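Local coordinates for protein shikimate dehydrogenase (NADP(+)) (Thermus thermophilus, PDB 2D5C) that catalyses the reversible NADPH-linked reduction of 3-dehydroshikimate to shikimate, a step of chorismate biosynthesis, and works as a homodimer, at residues L2-L7 / G31-W36; K116-V121 / E171-V176; L71-P76 / R93-N98. One frame throughout, in Å; residues are numbered along the deposited sequence.

In the fold
Interactions 1 and 3 lie at the two edges of the same mixed sheet in the substrate-binding domain, their centres about 18 Å apart, whereas interaction 2 joins two inner strands of the parallel Rossmann sheet, about 35 Å and 30 Å from them between centres. All three are partly buried parallel strand pairings. Interaction 2 is aliphatic and buried along its strands, with exposed charges at the loop ends. Interaction 1 mixes a tyrosine packed beside the shikimate pocket with a partly exposed arginine-serine-water group and an exposed E34. Interaction 3, aromatic-rich and with no touching residue fully exposed, faces the second subunit. Helix 43-53 touches interaction 1 through L7 and W36, and interaction 3 through L94.

Interaction 1. Residues L2-L7 / G31-W36; sequences LRFAVL and GSYEAW
Five backbone hydrogen bonds lace strands 2-7 and 31-36 into a parallel ladder. L2 O takes S32 N at 2.8 Å, nearly along its C=O axis; F4 N and V6 N reach S32 O and E34 O, and W36 N meets V6 O in the straightest bond (176°). The longest rung runs from E34 N to F4 O (3.2 Å), its donor standing above the carbonyl plane. F4 O has a second donor in a water 2.8 Å away, and Y33 CA adds a CA-H...O contact. A side chain at G31 would collide with L2 O.

Polar side chains gather at the start of the ladder. The bend of R3 at chi2 (-50°) brings NH1 to S32 OG at 2.9 Å, and the water on F4 O also hydrogen-bonds to this hydroxyl.

The two strands and helix 16-26 form a beta-alpha-beta unit of the shikimate-binding domain, and V6 touches the bound shikimate.

Apolar packing centres on Y33. With CG anti to the backbone N (chi1 -173°), its ring swings across strand 2-7 and lays one face over A5 N. CD2 presses on F4 CB at 3.4 Å, while OH passes V6 CB at 3.3 Å and forms a hydrogen bond, so the phenol reaches across strand 2-7 to N58 of strand 56-59. An alanine here would remove this cover and the N58 bond, and would probably loosen the packing beside V6 and S16 at the substrate pocket. Among the residues that share a face with A5, L7 and W36 point the same way, L7 CD2 lying 3.6 Å from W36 CB.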
ATOM      1  N   LEU A   2       3.771  -0.502 -13.844  1.00 36.25           N
ATOM      2  CA  LEU A   2       4.390  -0.755 -12.552  1.00 29.84           C
ATOM      3  C   LEU A   2       5.912  -0.639 -12.589  1.00 32.70           C
ATOM      4  O   LEU A   2       6.566  -1.301 -13.384  1.00 35.70           O
ATOM      5  CB  LEU A   2       3.978  -2.153 -12.080  1.00 29.30           C
ATOM      6  CG  LEU A   2       2.474  -2.311 -11.856  1.00 30.51           C
ATOM      7  CD1 LEU A   2       2.078  -3.781 -11.847  1.00 25.48           C
ATOM      8  CD2 LEU A   2       2.098  -1.639 -10.543  1.00 29.20           C
ATOM      9  N   ARG A   3       6.465   0.204 -11.719  1.00 27.46           N
ATOM     10  CA  ARG A   3       7.906   0.400 -11.645  1.00 30.07           C
ATOM     11  C   ARG A   3       8.410  -0.137 -10.313  1.00 30.52           C
ATOM     12  O   ARG A   3       8.080   0.405  -9.256  1.00 28.61           O
ATOM     13  CB  ARG A   3       8.268   1.885 -11.760  1.00 36.84           C
ATOM     14  CG  ARG A   3       7.896   2.534 -13.085  1.00 45.25           C
ATOM     15  CD  ARG A   3       8.400   1.712 -14.255  1.00 52.27           C
ATOM     16  NE  ARG A   3       7.997   2.270 -15.542  1.00 57.45           N
ATOM     17  CZ  ARG A   3       7.949   1.567 -16.668  1.00 63.69           C
ATOM     18  NH1 ARG A   3       8.274   0.280 -16.663  1.00 62.85           N
ATOM     19  NH2 ARG A   3       7.580   2.148 -17.802  1.00 65.53           N
ATOM     20  N   PHE A   4       9.199  -1.205 -10.375  1.00 27.68           N
ATOM     21  CA  PHE A   4       9.757  -1.839  -9.184  1.00 27.55           C
ATOM     22  C   PHE A   4      11.278  -1.861  -9.241  1.00 35.53           C
ATOM     23  O   PHE A   4      11.877  -1.580 -10.280  1.00 34.39           O
ATOM     24  CB  PHE A   4       9.249  -3.278  -9.066  1.00 26.37           C
ATOM     25  CG  PHE A   4       7.760  -3.395  -8.939  1.00 28.20           C
ATOM     26  CD1 PHE A   4       7.028  -4.133  -9.863  1.00 27.56           C
ATOM     27  CD2 PHE A   4       7.091  -2.787  -7.884  1.00 26.46           C
ATOM     28  CE1 PHE A   4       5.647  -4.269  -9.741  1.00 27.47           C
ATOM     29  CE2 PHE A   4       5.711  -2.912  -7.748  1.00 23.31           C
ATOM     30  CZ  PHE A   4       4.982  -3.658  -8.680  1.00 23.81           C
ATOM     31  N   ALA A   5      11.905  -2.202  -8.118  1.00 32.02           N
ATOM     32  CA  ALA A   5      13.360  -2.277  -8.071  1.00 30.92           C
ATOM     33  C   ALA A   5      13.841  -2.947  -6.797  1.00 34.66           C
ATOM     34  O   ALA A   5      13.108  -3.022  -5.811  1.00 33.34           O
ATOM     35  CB  ALA A   5      13.964  -0.870  -8.174  1.00 23.09           C
ATOM     36  N   VAL A   6      15.065  -3.466  -6.838  1.00 34.62           N
ATOM     37  CA  VAL A   6      15.687  -4.061  -5.661  1.00 34.48           C
ATOM     38  C   VAL A   6      16.844  -3.106  -5.380  1.00 38.56           C
ATOM     39  O   VAL A   6      17.663  -2.832  -6.262  1.00 37.09           O
ATOM     40  CB  VAL A   6      16.232  -5.500  -5.907  1.00 35.58           C
ATOM     41  CG1 VAL A   6      17.267  -5.506  -7.037  1.00 35.68           C
ATOM     42  CG2 VAL A   6      16.857  -6.038  -4.620  1.00 34.23           C
ATOM     43  N   LEU A   7      16.880  -2.565  -4.167  1.00 35.78           N
ATOM     44  CA  LEU A   7      17.922  -1.626  -3.771  1.00 34.39           C
ATOM     45  C   LEU A   7      18.906  -2.310  -2.830  1.00 38.66           C
ATOM     46  O   LEU A   7      18.506  -3.047  -1.929  1.00 38.44           O
ATOM     47  CB  LEU A   7      17.305  -0.418  -3.060  1.00 31.45           C
ATOM     48  CG  LEU A   7      16.168   0.321  -3.773  1.00 32.30           C
ATOM     49  CD1 LEU A   7      15.648   1.435  -2.877  1.00 31.02           C
ATOM     50  CD2 LEU A   7      16.658   0.879  -5.102  1.00 30.16           C
ATOM     51  N   GLY A  31       5.196  -3.468 -16.825  1.00 34.57           N
ATOM     52  CA  GLY A  31       6.030  -2.897 -15.791  1.00 35.12           C
ATOM     53  C   GLY A  31       7.466  -3.355 -15.889  1.00 37.25           C
ATOM     54  O   GLY A  31       7.829  -4.142 -16.767  1.00 37.30           O
ATOM     55  N   SER A  32       8.290  -2.860 -14.978  1.00 33.42           N
ATOM     56  CA  SER A  32       9.696  -3.211 -14.963  1.00 34.92           C
ATOM     57  C   SER A  32      10.153  -3.394 -13.530  1.00 34.17           C
ATOM     58  O   SER A  32       9.519  -2.904 -12.601  1.00 34.43           O
ATOM     59  CB  SER A  32      10.522  -2.111 -15.629  1.00 35.52           C
ATOM     60  OG  SER A  32      10.294  -0.862 -14.999  1.00 35.02           O
ATOM     61  N   TYR A  33      11.259  -4.109 -13.376  1.00 33.69           N
ATOM     62  CA  TYR A  33      11.865  -4.387 -12.081  1.00 31.74           C
ATOM     63  C   TYR A  33      13.366  -4.389 -12.351  1.00 38.00           C
ATOM     64  O   TYR A  33      13.895  -5.327 -12.954  1.00 34.00           O
ATOM     65  CB  TYR A  33      11.416  -5.761 -11.563  1.00 26.73           C
ATOM     66  CG  TYR A  33      11.872  -6.065 -10.150  1.00 31.08           C
ATOM     67  CD1 TYR A  33      13.227  -6.195  -9.845  1.00 33.08           C
ATOM     68  CD2 TYR A  33      10.945  -6.180  -9.105  1.00 30.87           C
ATOM     69  CE1 TYR A  33      13.658  -6.427  -8.534  1.00 33.46           C
ATOM     70  CE2 TYR A  33      11.361  -6.412  -7.789  1.00 26.01           C
ATOM     71  CZ  TYR A  33      12.718  -6.532  -7.513  1.00 31.97           C
ATOM     72  OH  TYR A  33      13.152  -6.744  -6.218  1.00 28.42           O
ATOM     73  N   GLU A  34      14.038  -3.331 -11.906  1.00 38.63           N
ATOM     74  CA  GLU A  34      15.475  -3.160 -12.104  1.00 41.02           C
ATOM     75  C   GLU A  34      16.285  -3.303 -10.815  1.00 42.56           C
ATOM     76  O   GLU A  34      15.743  -3.234  -9.706  1.00 41.95           O
ATOM     77  CB  GLU A  34      15.746  -1.770 -12.684  1.00 45.59           C
ATOM     78  CG  GLU A  34      15.236  -0.647 -11.777  1.00 49.74           C
ATOM     79  CD  GLU A  34      15.814   0.717 -12.105  1.00 52.87           C
ATOM     80  OE1 GLU A  34      17.052   0.874 -12.047  1.00 56.06           O
ATOM     81  OE2 GLU A  34      15.026   1.636 -12.413  1.00 57.55           O
ATOM     82  N   ALA A  35      17.589  -3.503 -10.976  1.00 40.51           N
ATOM     83  CA  ALA A  35      18.509  -3.606  -9.852  1.00 42.90           C
ATOM     84  C   ALA A  35      19.187  -2.241  -9.783  1.00 45.49           C
ATOM     85  O   ALA A  35      19.797  -1.806 -10.757  1.00 50.89           O
ATOM     86  CB  ALA A  35      19.538  -4.696 -10.108  1.00 44.01           C
ATOM     87  N   TRP A  36      19.073  -1.562  -8.646  1.00 43.05           N
ATOM     88  CA  TRP A  36      19.660  -0.235  -8.490  1.00 42.80           C
ATOM     89  C   TRP A  36      20.666  -0.224  -7.348  1.00 45.52           C
ATOM     90  O   TRP A  36      20.284  -0.218  -6.178  1.00 41.29           O
ATOM     91  CB  TRP A  36      18.551   0.785  -8.215  1.00 41.36           C
ATOM     92  CG  TRP A  36      18.944   2.227  -8.353  1.00 42.09           C
ATOM     93  CD1 TRP A  36      20.206   2.733  -8.498  1.00 42.04           C
ATOM     94  CD2 TRP A  36      18.062   3.355  -8.339  1.00 43.66           C
ATOM     95  NE1 TRP A  36      20.161   4.104  -8.573  1.00 41.67           N
ATOM     96  CE2 TRP A  36      18.859   4.511  -8.478  1.00 42.64           C
ATOM     97  CE3 TRP A  36      16.674   3.501  -8.221  1.00 45.40           C
ATOM     98  CZ2 TRP A  36      18.313   5.798  -8.502  1.00 46.22           C
ATOM     99  CZ3 TRP A  36      16.132   4.782  -8.245  1.00 48.24           C
ATOM    100  CH2 TRP A  36      16.953   5.912  -8.384  1.00 49.65           C
TER
HETATM  101  O   HOH W   1      11.974  -0.512 -12.857  1.00 35.72           O

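Interaction 2. Residues K116-V121 / E171-V176; sequences KGPALV and EARLLV
P118 O is gripped by two backbone N-H groups from consecutive residues: R173 N at 2.8 Å, nearly along the C=O axis and close to straight (166°), and L174 N in a weak bond at 3.3 Å. The carbonyl belongs to the proline that directly follows a cis peptide bond, and it fastens the turn at R173 just where strand 174-176 begins. Regular parallel pairing follows. L120 uses both its backbone groups, N donating to L174 O at 2.8 Å and O accepting from V176 N at 2.9 Å, with L175 CA adding a CA-H...O contact to the same oxygen.

Side chains pack like with like on each face. L120 and L175 lie side by side, CD2 against CD1 at 3.7 Å, and L120 CB also rests on A172 CB at 3.8 Å. On the other face A119 CB meets L174 CB at 4.0 Å, and V121 and V176 both pack against V131 of helix 126-137. R173 lays its CB and CG beside G117 O, then bends at chi2 and carries its guanidinium away.

These are neighbouring inner strands of the Rossmann sheet. Strand 119-122 runs straight into the NADP(+)-binding glycine loop G123-A127, and V176 packs near L205, another cofactor-binding residue. With only aliphatic side chains meeting along the paired strands, main-chain bonds are the polar links there, consistent with a buried inner pair of the sheet.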
ATOM      1  N   LYS A 116       9.683 -29.342  12.634  1.00 43.56           N
ATOM      2  CA  LYS A 116      10.111 -29.979  13.863  1.00 43.24           C
ATOM      3  C   LYS A 116      11.382 -29.334  14.386  1.00 39.10           C
ATOM      4  O   LYS A 116      12.337 -29.117  13.639  1.00 39.63           O
ATOM      5  CB  LYS A 116      10.346 -31.475  13.628  1.00 48.89           C
ATOM      6  CG  LYS A 116       9.120 -32.205  13.104  1.00 51.54           C
ATOM      7  CD  LYS A 116       9.167 -33.689  13.424  1.00 53.94           C
ATOM      8  CE  LYS A 116       7.827 -34.350  13.129  1.00 53.61           C
ATOM      9  NZ  LYS A 116       7.708 -35.683  13.790  1.00 60.38           N
ATOM     10  N   GLY A 117      11.381 -29.021  15.676  1.00 38.76           N
ATOM     11  CA  GLY A 117      12.544 -28.416  16.293  1.00 33.59           C
ATOM     12  C   GLY A 117      13.289 -29.438  17.121  1.00 28.99           C
ATOM     13  O   GLY A 117      12.958 -30.628  17.083  1.00 34.35           O
ATOM     14  N   PRO A 118      14.311 -29.020  17.877  1.00 28.05           N
ATOM     15  CA  PRO A 118      14.786 -27.636  17.978  1.00 24.09           C
ATOM     16  C   PRO A 118      15.314 -27.163  16.631  1.00 24.70           C
ATOM     17  O   PRO A 118      15.968 -27.922  15.916  1.00 24.31           O
ATOM     18  CB  PRO A 118      15.913 -27.732  19.006  1.00 29.04           C
ATOM     19  CG  PRO A 118      15.544 -28.919  19.824  1.00 30.85           C
ATOM     20  CD  PRO A 118      15.062 -29.891  18.790  1.00 26.52           C
ATOM     21  N   ALA A 119      15.024 -25.912  16.293  1.00 20.99           N
ATOM     22  CA  ALA A 119      15.478 -25.321  15.039  1.00 19.58           C
ATOM     23  C   ALA A 119      16.569 -24.318  15.398  1.00 21.74           C
ATOM     24  O   ALA A 119      16.327 -23.396  16.172  1.00 26.12           O
ATOM     25  CB  ALA A 119      14.318 -24.606  14.359  1.00 23.94           C
ATOM     26  N   LEU A 120      17.769 -24.500  14.845  1.00 19.64           N
ATOM     27  CA  LEU A 120      18.880 -23.585  15.127  1.00 21.22           C
ATOM     28  C   LEU A 120      19.135 -22.661  13.945  1.00 18.63           C
ATOM     29  O   LEU A 120      19.388 -23.109  12.827  1.00 21.42           O
ATOM     30  CB  LEU A 120      20.161 -24.368  15.445  1.00 18.81           C
ATOM     31  CG  LEU A 120      21.463 -23.552  15.552  1.00 22.80           C
ATOM     32  CD1 LEU A 120      21.365 -22.488  16.650  1.00 20.13           C
ATOM     33  CD2 LEU A 120      22.617 -24.498  15.825  1.00 20.97           C
ATOM     34  N   VAL A 121      19.056 -21.364  14.201  1.00 18.31           N
ATOM     35  CA  VAL A 121      19.289 -20.358  13.181  1.00 19.70           C
ATOM     36  C   VAL A 121      20.704 -19.813  13.394  1.00 18.28           C
ATOM     37  O   VAL A 121      21.033 -19.329  14.477  1.00 18.41           O
ATOM     38  CB  VAL A 121      18.271 -19.208  13.298  1.00 17.37           C
ATOM     39  CG1 VAL A 121      18.493 -18.186  12.158  1.00 16.49           C
ATOM     40  CG2 VAL A 121      16.838 -19.778  13.252  1.00 20.78           C
ATOM     41  N   GLU A 171      22.541 -31.141  18.169  1.00 28.01           N
ATOM     42  CA  GLU A 171      21.262 -31.532  18.755  1.00 30.05           C
ATOM     43  C   GLU A 171      20.049 -30.896  18.081  1.00 30.92           C
ATOM     44  O   GLU A 171      18.912 -31.143  18.480  1.00 29.37           O
ATOM     45  CB  GLU A 171      21.251 -31.190  20.241  1.00 34.36           C
ATOM     46  CG  GLU A 171      22.317 -31.919  21.028  1.00 44.10           C
ATOM     47  CD  GLU A 171      22.623 -31.243  22.344  1.00 53.68           C
ATOM     48  OE1 GLU A 171      21.672 -30.973  23.106  1.00 57.41           O
ATOM     49  OE2 GLU A 171      23.816 -30.987  22.615  1.00 58.33           O
ATOM     50  N   ALA A 172      20.280 -30.075  17.066  1.00 22.85           N
ATOM     51  CA  ALA A 172      19.173 -29.434  16.365  1.00 24.60           C
ATOM     52  C   ALA A 172      18.594 -30.404  15.344  1.00 27.29           C
ATOM     53  O   ALA A 172      19.296 -31.303  14.878  1.00 27.93           O
ATOM     54  CB  ALA A 172      19.660 -28.175  15.655  1.00 26.76           C
ATOM     55  N   ARG A 173      17.318 -30.221  15.011  1.00 24.59           N
ATOM     56  CA  ARG A 173      16.651 -31.061  14.016  1.00 23.52           C
ATOM     57  C   ARG A 173      16.482 -30.292  12.717  1.00 22.72           C
ATOM     58  O   ARG A 173      16.291 -30.880  11.649  1.00 32.33           O
ATOM     59  CB  ARG A 173      15.287 -31.532  14.529  1.00 27.01           C
ATOM     60  CG  ARG A 173      15.405 -32.694  15.486  1.00 37.06           C
ATOM     61  CD  ARG A 173      15.953 -33.930  14.768  1.00 46.44           C
ATOM     62  NE  ARG A 173      16.693 -34.809  15.670  1.00 53.18           N
ATOM     63  CZ  ARG A 173      18.004 -34.737  15.885  1.00 57.51           C
ATOM     64  NH1 ARG A 173      18.739 -33.827  15.259  1.00 56.23           N
ATOM     65  NH2 ARG A 173      18.584 -35.572  16.738  1.00 63.98           N
ATOM     66  N   LEU A 174      16.535 -28.967  12.814  1.00 24.01           N
ATOM     67  CA  LEU A 174      16.430 -28.105  11.648  1.00 22.04           C
ATOM     68  C   LEU A 174      17.543 -27.078  11.809  1.00 25.47           C
ATOM     69  O   LEU A 174      17.613 -26.390  12.821  1.00 21.30           O
ATOM     70  CB  LEU A 174      15.087 -27.384  11.607  1.00 23.18           C
ATOM     71  CG  LEU A 174      14.945 -26.352  10.485  1.00 26.91           C
ATOM     72  CD1 LEU A 174      15.136 -27.027   9.125  1.00 28.27           C
ATOM     73  CD2 LEU A 174      13.586 -25.686  10.579  1.00 27.82           C
ATOM     74  N   LEU A 175      18.412 -26.985  10.816  1.00 24.57           N
ATOM     75  CA  LEU A 175      19.520 -26.044  10.874  1.00 21.79           C
ATOM     76  C   LEU A 175      19.377 -25.081   9.701  1.00 24.74           C
ATOM     77  O   LEU A 175      19.243 -25.511   8.557  1.00 24.55           O
ATOM     78  CB  LEU A 175      20.837 -26.833  10.776  1.00 24.11           C
ATOM     79  CG  LEU A 175      22.173 -26.116  10.877  1.00 29.78           C
ATOM     80  CD1 LEU A 175      22.282 -25.353  12.194  1.00 33.40           C
ATOM     81  CD2 LEU A 175      23.269 -27.173  10.759  1.00 28.31           C
ATOM     82  N   VAL A 176      19.400 -23.777   9.976  1.00 18.74           N
ATOM     83  CA  VAL A 176      19.256 -22.792   8.912  1.00 16.61           C
ATOM     84  C   VAL A 176      20.450 -21.852   8.860  1.00 21.36           C
ATOM     85  O   VAL A 176      20.797 -21.234   9.867  1.00 20.18           O
ATOM     86  CB  VAL A 176      17.975 -21.920   9.109  1.00 18.81           C
ATOM     87  CG1 VAL A 176      17.843 -20.917   7.978  1.00 21.16           C
ATOM     88  CG2 VAL A 176      16.740 -22.802   9.162  1.00 21.27           C
TER

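Interaction 3. Residues L71-P76 / R93-N98; sequences LDWVSP and RLFGFN
W73 extends from strand 73-74 with CG anti to the backbone N, and its CB rests against F95 CD2 at 3.7 Å. From there the five-membered ring turns an edge toward the face of the F95 ring, their planes at 67°, in an edge-to-face pair. CE3 passes F95 CB and G96 O, each at 4.1 Å. At the far rim CZ3 meets F97 CE2 at 3.5 Å, the phenyl carbon lying at the indole's edge. S75 N lies 3.4 Å above one face of the indole, toward its rim, while donating to G96 O. W73, F95 and F97 thus form an aromatic cluster.

The backbone sets this register: W73 O takes G96 N at 2.8 Å. One residue earlier, D72 points toward strand 93-97. Its OD1 accepts L94 N through the anti lone pair (2.8 Å, 172°) and also forms a salt bridge with R51, which would probably favour the ionised carboxylate. L94 O is held in return by D72 N and, weakly, by W73 N. A water links D72 OD2 to R93 NH1, whose guanidinium also forms a salt bridge with E77 of the second subunit. A side chain at G96 would collide with L71 CD1.

Within the chain, strand 73-74 is an outermost strand of the mixed sheet. L94 packs on helix 43-53, S75 N-caps helix 76-81 through A78 N, and N98, beside the shikimate-binding residues N85 and D100, caps the start of helix 100-110. The aromatic face meets the second subunit, where F95 stacks on its counterpart and W73 packs against W73 and F95 of that chain.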
ATOM      1  N   LEU A  71      11.023   5.458   6.942  1.00 31.24           N
ATOM      2  CA  LEU A  71       9.713   5.070   6.436  1.00 28.48           C
ATOM      3  C   LEU A  71       8.600   5.737   7.231  1.00 28.23           C
ATOM      4  O   LEU A  71       8.796   6.128   8.385  1.00 32.06           O
ATOM      5  CB  LEU A  71       9.569   3.547   6.491  1.00 26.36           C
ATOM      6  CG  LEU A  71      10.709   2.793   5.791  1.00 27.68           C
ATOM      7  CD1 LEU A  71      10.451   1.297   5.895  1.00 24.46           C
ATOM      8  CD2 LEU A  71      10.811   3.220   4.319  1.00 28.65           C
ATOM      9  N   ASP A  72       7.431   5.872   6.621  1.00 23.75           N
ATOM     10  CA  ASP A  72       6.303   6.505   7.304  1.00 23.22           C
ATOM     11  C   ASP A  72       5.577   5.546   8.235  1.00 22.04           C
ATOM     12  O   ASP A  72       4.923   5.967   9.180  1.00 26.24           O
ATOM     13  CB  ASP A  72       5.284   7.045   6.298  1.00 28.05           C
ATOM     14  CG  ASP A  72       5.853   8.135   5.423  1.00 33.98           C
ATOM     15  OD1 ASP A  72       6.357   7.811   4.338  1.00 27.76           O
ATOM     16  OD2 ASP A  72       5.799   9.314   5.832  1.00 39.13           O
ATOM     17  N   TRP A  73       5.692   4.254   7.960  1.00 23.52           N
ATOM     18  CA  TRP A  73       5.014   3.230   8.756  1.00 22.97           C
ATOM     19  C   TRP A  73       5.772   1.924   8.568  1.00 21.64           C
ATOM     20  O   TRP A  73       6.238   1.645   7.466  1.00 19.80           O
ATOM     21  CB  TRP A  73       3.579   3.058   8.239  1.00 22.04           C
ATOM     22  CG  TRP A  73       2.724   2.026   8.946  1.00 23.27           C
ATOM     23  CD1 TRP A  73       1.886   2.243  10.007  1.00 28.48           C
ATOM     24  CD2 TRP A  73       2.587   0.638   8.608  1.00 20.90           C
ATOM     25  NE1 TRP A  73       1.236   1.082  10.342  1.00 23.04           N
ATOM     26  CE2 TRP A  73       1.644   0.081   9.501  1.00 23.09           C
ATOM     27  CE3 TRP A  73       3.169  -0.188   7.638  1.00 19.25           C
ATOM     28  CZ2 TRP A  73       1.269  -1.267   9.452  1.00 23.77           C
ATOM     29  CZ3 TRP A  73       2.797  -1.531   7.586  1.00 24.11           C
ATOM     30  CH2 TRP A  73       1.853  -2.058   8.491  1.00 28.34           C
ATOM     31  N   VAL A  74       5.910   1.148   9.642  1.00 20.79           N
ATOM     32  CA  VAL A  74       6.578  -0.152   9.572  1.00 20.15           C
ATOM     33  C   VAL A  74       5.610  -1.165  10.172  1.00 19.62           C
ATOM     34  O   VAL A  74       4.968  -0.895  11.193  1.00 19.72           O
ATOM     35  CB  VAL A  74       7.912  -0.163  10.354  1.00 21.50           C
ATOM     36  CG1 VAL A  74       8.537  -1.564  10.315  1.00 20.05           C
ATOM     37  CG2 VAL A  74       8.862   0.857   9.760  1.00 27.00           C
ATOM     38  N   SER A  75       5.460  -2.314   9.513  1.00 19.83           N
ATOM     39  CA  SER A  75       4.544  -3.335   9.994  1.00 18.17           C
ATOM     40  C   SER A  75       4.964  -3.836  11.372  1.00 16.61           C
ATOM     41  O   SER A  75       6.144  -3.801  11.724  1.00 20.04           O
ATOM     42  CB  SER A  75       4.494  -4.524   9.036  1.00 22.86           C
ATOM     43  OG  SER A  75       5.692  -5.286   9.112  1.00 24.46           O
ATOM     44  N   PRO A  76       3.993  -4.291  12.170  1.00 19.49           N
ATOM     45  CA  PRO A  76       4.308  -4.795  13.512  1.00 23.23           C
ATOM     46  C   PRO A  76       5.407  -5.855  13.455  1.00 27.12           C
ATOM     47  O   PRO A  76       6.322  -5.865  14.282  1.00 24.11           O
ATOM     48  CB  PRO A  76       2.975  -5.364  13.987  1.00 23.92           C
ATOM     49  CG  PRO A  76       1.961  -4.482  13.295  1.00 28.30           C
ATOM     50  CD  PRO A  76       2.547  -4.390  11.899  1.00 23.90           C
ATOM     51  N   ARG A  93       4.102   8.206   0.236  1.00 24.88           N
ATOM     52  CA  ARG A  93       4.389   7.704   1.574  1.00 23.60           C
ATOM     53  C   ARG A  93       5.001   6.310   1.402  1.00 23.80           C
ATOM     54  O   ARG A  93       4.691   5.608   0.445  1.00 23.93           O
ATOM     55  CB  ARG A  93       3.097   7.597   2.391  1.00 22.64           C
ATOM     56  CG  ARG A  93       2.175   8.816   2.308  1.00 24.24           C
ATOM     57  CD  ARG A  93       2.842  10.077   2.828  1.00 23.82           C
ATOM     58  NE  ARG A  93       1.924  11.211   2.744  1.00 26.09           N
ATOM     59  CZ  ARG A  93       2.216  12.439   3.158  1.00 32.10           C
ATOM     60  NH1 ARG A  93       3.407  12.690   3.686  1.00 34.14           N
ATOM     61  NH2 ARG A  93       1.316  13.410   3.049  1.00 27.63           N
ATOM     62  N   LEU A  94       5.876   5.920   2.323  1.00 22.08           N
ATOM     63  CA  LEU A  94       6.522   4.618   2.245  1.00 21.67           C
ATOM     64  C   LEU A  94       6.114   3.750   3.428  1.00 23.22           C
ATOM     65  O   LEU A  94       6.215   4.179   4.580  1.00 22.42           O
ATOM     66  CB  LEU A  94       8.049   4.782   2.234  1.00 25.22           C
ATOM     67  CG  LEU A  94       8.705   5.629   1.134  1.00 27.14           C
ATOM     68  CD1 LEU A  94      10.225   5.569   1.316  1.00 25.02           C
ATOM     69  CD2 LEU A  94       8.314   5.113  -0.263  1.00 21.57           C
ATOM     70  N   PHE A  95       5.641   2.541   3.131  1.00 21.06           N
ATOM     71  CA  PHE A  95       5.211   1.566   4.144  1.00 19.50           C
ATOM     72  C   PHE A  95       6.176   0.371   4.102  1.00 22.75           C
ATOM     73  O   PHE A  95       6.434  -0.172   3.033  1.00 20.06           O
ATOM     74  CB  PHE A  95       3.797   1.066   3.829  1.00 22.46           C
ATOM     75  CG  PHE A  95       2.726   2.125   3.938  1.00 25.74           C
ATOM     76  CD1 PHE A  95       1.479   1.923   3.358  1.00 35.93           C
ATOM     77  CD2 PHE A  95       2.951   3.302   4.644  1.00 35.31           C
ATOM     78  CE1 PHE A  95       0.465   2.887   3.478  1.00 28.94           C
ATOM     79  CE2 PHE A  95       1.944   4.268   4.767  1.00 33.42           C
ATOM     80  CZ  PHE A  95       0.710   4.059   4.186  1.00 27.59           C
ATOM     81  N   GLY A  96       6.695  -0.041   5.258  1.00 20.01           N
ATOM     82  CA  GLY A  96       7.628  -1.155   5.283  1.00 21.40           C
ATOM     83  C   GLY A  96       7.084  -2.476   5.797  1.00 20.81           C
ATOM     84  O   GLY A  96       6.381  -2.534   6.800  1.00 22.83           O
ATOM     85  N   PHE A  97       7.434  -3.561   5.115  1.00 19.91           N
ATOM     86  CA  PHE A  97       6.974  -4.885   5.508  1.00 18.70           C
ATOM     87  C   PHE A  97       8.130  -5.857   5.436  1.00 17.17           C
ATOM     88  O   PHE A  97       9.199  -5.533   4.927  1.00 18.19           O
ATOM     89  CB  PHE A  97       5.893  -5.407   4.558  1.00 18.76           C
ATOM     90  CG  PHE A  97       4.720  -4.496   4.405  1.00 20.59           C
ATOM     91  CD1 PHE A  97       4.766  -3.419   3.528  1.00 20.59           C
ATOM     92  CD2 PHE A  97       3.554  -4.724   5.131  1.00 24.30           C
ATOM     93  CE1 PHE A  97       3.655  -2.574   3.371  1.00 25.22           C
ATOM     94  CE2 PHE A  97       2.451  -3.894   4.983  1.00 26.01           C
ATOM     95  CZ  PHE A  97       2.503  -2.817   4.098  1.00 22.76           C
ATOM     96  N   ASN A  98       7.907  -7.062   5.931  1.00 20.80           N
ATOM     97  CA  ASN A  98       8.957  -8.064   5.845  1.00 20.43           C
ATOM     98  C   ASN A  98       8.356  -9.328   5.289  1.00 20.14           C
ATOM     99  O   ASN A  98       7.565  -9.983   5.967  1.00 19.89           O
ATOM    100  CB  ASN A  98       9.562  -8.362   7.212  1.00 22.44           C
ATOM    101  CG  ASN A  98      10.770  -9.294   7.110  1.00 24.12           C
ATOM    102  OD1 ASN A  98      10.647 -10.450   6.689  1.00 24.47           O
ATOM    103  ND2 ASN A  98      11.933  -8.790   7.484  1.00 20.71           N
TER
HETATM  104  O   HOH W   2       5.875  11.557   4.391  1.00 36.30           O
HETATM  105  O   HOH W   3       5.324  -7.610   7.424  1.00 20.66           O